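Local structure of lipoprotein (Thermotoga maritima, 2F4I) at residues 72-76 and 115-119. The protein is of unknown function but is a predicted periplasmic lipoprotein with an OB-fold. Residues are numbered along the deposited sequence.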
loop_
_atom_site.group_PDB
_atom_site.type_symbol
_atom_site.label_atom_id
_atom_site.label_comp_id
_atom_site.label_asym_id
_atom_site.label_seq_id
_atom_site.Cartn_x
_atom_site.Cartn_y
_atom_site.Cartn_z
ATOM N N ARG A 72 -6.373 11.474 1.092
ATOM C CA ARG A 72 -7.178 10.361 1.585
ATOM C C ARG A 72 -6.366 9.066 1.503
ATOM O O ARG A 72 -5.924 8.680 0.441
ATOM C CB ARG A 72 -8.448 10.267 0.722
ATOM C CG ARG A 72 -9.272 11.555 0.738
ATOM C CD ARG A 72 -9.784 11.855 2.139
ATOM N NE ARG A 72 -10.592 13.073 2.193
ATOM C CZ ARG A 72 -10.200 14.263 2.657
ATOM N NH1 ARG A 72 -8.988 14.461 3.130
ATOM N NH2 ARG A 72 -11.057 15.288 2.662
ATOM N N TYR A 73 -6.143 8.418 2.637
ATOM C CA TYR A 73 -5.224 7.279 2.732
ATOM C C TYR A 73 -5.975 5.954 2.846
ATOM O O TYR A 73 -6.712 5.736 3.805
ATOM C CB TYR A 73 -4.262 7.419 3.935
ATOM C CG TYR A 73 -3.425 8.644 3.862
ATOM C CD1 TYR A 73 -2.229 8.624 3.171
ATOM C CD2 TYR A 73 -3.845 9.847 4.450
ATOM C CE1 TYR A 73 -1.472 9.780 3.021
ATOM C CE2 TYR A 73 -3.072 11.008 4.340
ATOM C CZ TYR A 73 -1.889 10.971 3.616
ATOM O OH TYR A 73 -1.109 12.094 3.437
ATOM N N TYR A 74 -5.749 5.084 1.853
ATOM C CA TYR A 74 -6.475 3.831 1.695
ATOM C C TYR A 74 -5.572 2.661 2.019
ATOM O O TYR A 74 -4.369 2.693 1.726
ATOM C CB TYR A 74 -6.917 3.670 0.253
ATOM C CG TYR A 74 -8.073 4.531 -0.158
ATOM C CD1 TYR A 74 -7.883 5.862 -0.540
ATOM C CD2 TYR A 74 -9.351 4.007 -0.200
ATOM C CE1 TYR A 74 -8.943 6.620 -0.936
ATOM C CE2 TYR A 74 -10.410 4.752 -0.586
ATOM C CZ TYR A 74 -10.215 6.066 -0.965
ATOM O OH TYR A 74 -11.300 6.815 -1.360
ATOM N N ILE A 75 -6.162 1.620 2.603
ATOM C CA ILE A 75 -5.489 0.347 2.698
ATOM C C ILE A 75 -6.437 -0.747 2.220
ATOM O O ILE A 75 -7.591 -0.828 2.676
ATOM C CB ILE A 75 -4.841 0.142 4.080
ATOM C CG1 ILE A 75 -4.307 -1.274 4.228
ATOM C CG2 ILE A 75 -5.729 0.502 5.201
ATOM C CD1 ILE A 75 -3.214 -1.299 5.288
ATOM N N ILE A 76 -5.973 -1.493 1.210
ATOM C CA ILE A 76 -6.746 -2.544 0.565
ATOM C C ILE A 76 -6.032 -3.889 0.646
ATOM O O ILE A 76 -4.819 -3.968 0.829
ATOM C CB ILE A 76 -7.158 -2.205 -0.919
ATOM C CG1 ILE A 76 -5.941 -1.908 -1.779
ATOM C CG2 ILE A 76 -8.168 -1.084 -0.911
ATOM C CD1 ILE A 76 -6.170 -1.981 -3.313
ATOM N N VAL A 115 2.579 5.239 6.964
ATOM C CA VAL A 115 2.214 5.545 8.355
ATOM C C VAL A 115 0.830 6.180 8.453
ATOM O O VAL A 115 0.127 5.923 9.389
ATOM C CB VAL A 115 3.313 6.432 9.098
ATOM C CG1 VAL A 115 4.612 5.681 9.191
ATOM C CG2 VAL A 115 3.475 7.842 8.446
ATOM N N ASN A 116 0.453 6.973 7.458
ATOM C CA ASN A 116 -0.863 7.623 7.417
ATOM C C ASN A 116 -2.005 6.693 7.027
ATOM O O ASN A 116 -3.080 6.753 7.638
ATOM C CB ASN A 116 -0.793 8.861 6.525
ATOM C CG ASN A 116 0.077 9.952 7.121
ATOM O OD1 ASN A 116 0.580 9.827 8.235
ATOM N ND2 ASN A 116 0.208 11.051 6.414
ATOM N N ALA A 117 -1.769 5.791 6.083
ATOM C CA ALA A 117 -2.783 4.765 5.713
ATOM C C ALA A 117 -3.025 3.732 6.799
ATOM O O ALA A 117 -4.168 3.285 6.968
ATOM C CB ALA A 117 -2.403 4.063 4.369
ATOM N N THR A 118 -1.960 3.342 7.520
ATOM C CA THR A 118 -2.011 2.254 8.524
ATOM C C THR A 118 -2.289 2.759 9.957
ATOM O O THR A 118 -2.792 2.026 10.824
ATOM C CB THR A 118 -0.630 1.451 8.551
ATOM O OG1 THR A 118 0.433 2.278 9.055
ATOM C CG2 THR A 118 -0.266 0.855 7.143
ATOM N N GLY A 119 -1.944 4.019 10.193
ATOM C CA GLY A 119 -1.971 4.627 11.517
ATOM C C GLY A 119 -0.942 4.090 12.502
ATOM O O GLY A 119 -1.083 4.270 13.735
HETATM O O HOH W 1 -6.413 3.832 5.540
#
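A small residue on a helix lets a strand come very near, and A117 illustrates the principle: its CA lies 4.6 Å from the CA of Y73, and Y73 CB rests 3.5 Å from A117 CA and 3.9 Å from A117 CB. From this close approach the Y73 ring reaches past A117 to N116, which lies over one of its faces. N116 CB sits 3.5 Å from the ring centroid, almost exactly on the ring normal, a CH-pi contact, while the amide adds a weak hydrogen bond from N116 ND2 to Y73 OH (3.4 Å). The short helix 113-118 thus packs against the beginning of strand 72-81 in the OB-fold sheet, where A117 also touches V171 of the neighbouring strand 165-174. Y74 points to the other face, stacking on F172 and hydrogen-bonding H59 through its hydroxyl. One residue further, I75 again faces the helix, with CG2 3.6 Å from A117 O. A water donates to both Y73 O (2.6 Å) and A117 O (2.7 Å), bridging the backbones.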